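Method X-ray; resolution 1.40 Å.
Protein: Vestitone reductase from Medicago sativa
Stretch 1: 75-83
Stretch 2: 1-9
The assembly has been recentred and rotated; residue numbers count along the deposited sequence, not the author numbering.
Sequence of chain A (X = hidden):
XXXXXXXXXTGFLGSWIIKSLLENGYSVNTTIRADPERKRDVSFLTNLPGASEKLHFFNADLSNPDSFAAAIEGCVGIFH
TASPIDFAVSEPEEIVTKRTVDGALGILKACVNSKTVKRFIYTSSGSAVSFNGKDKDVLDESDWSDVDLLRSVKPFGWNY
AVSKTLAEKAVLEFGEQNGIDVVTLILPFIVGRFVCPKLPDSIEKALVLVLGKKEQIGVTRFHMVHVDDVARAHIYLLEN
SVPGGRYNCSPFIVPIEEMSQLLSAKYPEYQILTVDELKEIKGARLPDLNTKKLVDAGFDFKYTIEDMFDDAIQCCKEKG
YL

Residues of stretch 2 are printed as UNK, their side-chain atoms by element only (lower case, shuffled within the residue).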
# COMPACT_ATOMS: atom_id res chain seq x y z
N CYS A 75 -0.46 -20.31 9.92
CA CYS A 75 -0.88 -18.91 9.92
C CYS A 75 -2.38 -18.71 9.77
O CYS A 75 -3.05 -19.46 9.04
CB CYS A 75 -0.15 -18.14 8.82
SG CYS A 75 1.61 -17.90 9.13
N VAL A 76 -2.91 -17.70 10.45
CA VAL A 76 -4.34 -17.39 10.38
C VAL A 76 -4.59 -16.37 9.27
O VAL A 76 -5.72 -16.20 8.82
CB VAL A 76 -4.86 -16.83 11.72
CG1 VAL A 76 -4.68 -17.87 12.82
CG2 VAL A 76 -4.12 -15.55 12.08
N GLY A 77 -3.52 -15.71 8.83
CA GLY A 77 -3.67 -14.73 7.78
C GLY A 77 -2.39 -14.55 6.98
O GLY A 77 -1.30 -14.85 7.45
N ILE A 78 -2.55 -14.08 5.74
CA ILE A 78 -1.43 -13.82 4.85
C ILE A 78 -1.65 -12.42 4.28
O ILE A 78 -2.70 -12.15 3.69
CB ILE A 78 -1.36 -14.82 3.67
CG1 ILE A 78 -1.07 -16.23 4.18
CG2 ILE A 78 -0.27 -14.39 2.69
CD1 ILE A 78 -1.19 -17.31 3.10
N PHE A 79 -0.67 -11.55 4.48
CA PHE A 79 -0.73 -10.19 3.96
C PHE A 79 0.35 -10.12 2.88
O PHE A 79 1.55 -10.04 3.19
CB PHE A 79 -0.43 -9.15 5.05
CG PHE A 79 -1.43 -9.12 6.18
CD1 PHE A 79 -2.65 -9.80 6.09
CD2 PHE A 79 -1.16 -8.39 7.33
CE1 PHE A 79 -3.58 -9.74 7.13
CE2 PHE A 79 -2.09 -8.33 8.38
CZ PHE A 79 -3.29 -9.00 8.28
N HIS A 80 -0.07 -10.17 1.63
CA HIS A 80 0.86 -10.14 0.51
C HIS A 80 1.07 -8.71 0.03
O HIS A 80 0.27 -8.18 -0.75
CB HIS A 80 0.34 -11.02 -0.63
CG HIS A 80 1.35 -11.29 -1.69
ND1 HIS A 80 1.02 -11.76 -2.95
CD2 HIS A 80 2.70 -11.15 -1.68
CE1 HIS A 80 2.13 -11.90 -3.66
NE2 HIS A 80 3.16 -11.54 -2.92
N THR A 81 2.16 -8.09 0.49
CA THR A 81 2.48 -6.71 0.14
C THR A 81 3.63 -6.58 -0.85
O THR A 81 3.93 -5.48 -1.33
CB THR A 81 2.88 -5.89 1.39
OG1 THR A 81 4.27 -6.12 1.69
CG2 THR A 81 2.04 -6.30 2.59
N ALA A 82 4.28 -7.70 -1.16
CA ALA A 82 5.42 -7.70 -2.07
C ALA A 82 5.09 -7.94 -3.54
O ALA A 82 4.08 -8.56 -3.88
CB ALA A 82 6.43 -8.74 -1.61
N SER A 83 5.96 -7.43 -4.41
CA SER A 83 5.84 -7.58 -5.85
C SER A 83 7.23 -7.84 -6.42
O SER A 83 8.24 -7.46 -5.83
CB SER A 83 5.25 -6.31 -6.48
OG SER A 83 3.83 -6.30 -6.39
N UNK A 1 -2.76 -13.67 19.31
CA UNK A 1 -4.00 -13.72 18.49
C UNK A 1 -3.81 -14.58 17.24
O UNK A 1 -4.72 -14.74 16.44
c UNK A 1 -4.67 -11.39 19.27
c UNK A 1 -4.41 -12.31 18.08
n UNK A 1 -5.64 -7.70 19.61
c UNK A 1 -5.04 -9.99 18.82
c UNK A 1 -5.32 -9.10 20.02
N UNK A 2 -2.61 -15.13 17.09
CA UNK A 2 -2.33 -15.96 15.93
C UNK A 2 -1.13 -15.48 15.15
O UNK A 2 -0.59 -14.40 15.41
N UNK A 3 -0.70 -16.28 14.18
CA UNK A 3 0.45 -15.94 13.36
C UNK A 3 0.02 -15.46 11.97
O UNK A 3 -0.86 -16.03 11.34
n UNK A 3 5.30 -19.84 14.28
c UNK A 3 3.70 -17.95 12.92
c UNK A 3 4.69 -18.90 14.98
c UNK A 3 1.36 -17.16 13.24
n UNK A 3 3.93 -17.99 14.37
n UNK A 3 4.83 -18.86 16.30
c UNK A 3 2.69 -16.88 12.57
N UNK A 4 0.66 -14.39 11.51
CA UNK A 4 0.36 -13.83 10.19
C UNK A 4 1.63 -13.78 9.36
O UNK A 4 2.68 -13.36 9.84
c UNK A 4 -0.23 -12.41 10.31
c UNK A 4 -0.45 -11.81 8.93
c UNK A 4 -1.54 -12.45 11.08
N UNK A 5 1.54 -14.21 8.10
CA UNK A 5 2.69 -14.17 7.21
C UNK A 5 2.60 -12.90 6.37
O UNK A 5 1.60 -12.67 5.69
s UNK A 5 4.13 -15.43 5.17
c UNK A 5 2.70 -15.39 6.28
N UNK A 6 3.65 -12.09 6.43
CA UNK A 6 3.73 -10.83 5.69
C UNK A 6 4.86 -10.88 4.68
O UNK A 6 6.01 -11.09 5.05
c UNK A 6 4.01 -9.64 6.64
c UNK A 6 2.95 -9.57 7.74
c UNK A 6 4.05 -8.34 5.86
N UNK A 7 4.56 -10.69 3.40
CA UNK A 7 5.62 -10.69 2.40
C UNK A 7 6.12 -9.25 2.26
O UNK A 7 5.41 -8.31 2.63
o UNK A 7 4.14 -10.25 0.52
c UNK A 7 4.54 -12.56 1.12
c UNK A 7 5.13 -11.16 1.02
N UNK A 8 7.34 -9.09 1.75
CA UNK A 8 7.91 -7.76 1.59
C UNK A 8 8.15 -7.10 2.94
O UNK A 8 7.94 -5.90 3.10
N UNK A 9 8.64 -7.89 3.90
CA UNK A 9 8.87 -7.40 5.24
C UNK A 9 9.77 -6.19 5.45
O UNK A 9 9.61 -5.48 6.45
O HOH W 1 6.28 -4.11 1.67

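Position 1 carries four carbons in an unbranched row ending in a nitrogen. The chain is extended and its end leads away from stretch 1. This is Lys 1.

Position 2 has no side-chain atoms. Its phi of 124° and psi of 172° would jam a CB against the preceding carbonyl. An ideal CB would also lie 3.0 Å from Val 76 CG2. This is Gly 2.

Position 3 has three carbons, a nitrogen, then a carbon bearing two more nitrogens. A chain carbon approaches Cys 75 SG, while the end leads away. The residue is Arg 3. Arg 3 CG lies 3.7 Å from Cys 75 SG. Its backbone O accepts a hydrogen bond from Val 76 N at 2.8 Å.

Position 4 has three carbons, with CB carrying the other two. One methyl sits over the face of the Phe 79 ring. The residue is Val 4. Its CG1 lies 3.8 Å from the ring centroid, close to the ring normal, a CH-pi contact.

Position 5 has one carbon and one sulfur. Its CB lies 4.0 Å from Cys 75 SG and 4.4 Å from Ile 78 CG1. This is Cys 5. Cys 5 N donates to Gly 77 O at 3.0 Å, and Cys 5 O accepts from Phe 79 N at 2.8 Å.

Position 6 again has three carbons branched at CB. One methyl approaches the Phe 79 ring obliquely. The residue is Val 6, with CG2 4.3 Å from Phe 79 CD2.

Position 7 has a CB carrying one oxygen and one carbon. The oxygen is 3.1 Å from Ala 82 N. The residue is Thr 7. Ala 82 N donates to Thr 7 OG1, although the placement of that oxygen is less certain. Thr 7 N donates to Phe 79 O at 3.1 Å, and Thr 81 OG1 donates to Thr 7 O at 2.6 Å.

Position 8 has no side chain, and its phi is positive. An ideal CB would clash with Thr 81 OG1 at 3.0 Å. This is Gly 8. A water donates to Gly 8 O and to Thr 81 OG1, each at 2.8 Å.

Position 9 also lacks a side chain and makes no contact with stretch 1. This is Gly 9.

The contact joins two parallel strands through alternating backbone hydrogen bonds. Val 4, Val 6 and Phe 79 pack on one sheet face; Cys 5 and Ile 78 meet on the other. Beyond the strand pairing, Thr 7 and Thr 81 tie the loop to the neighbouring backbone.

Stretch 2 1-9: KGRVCVTGG
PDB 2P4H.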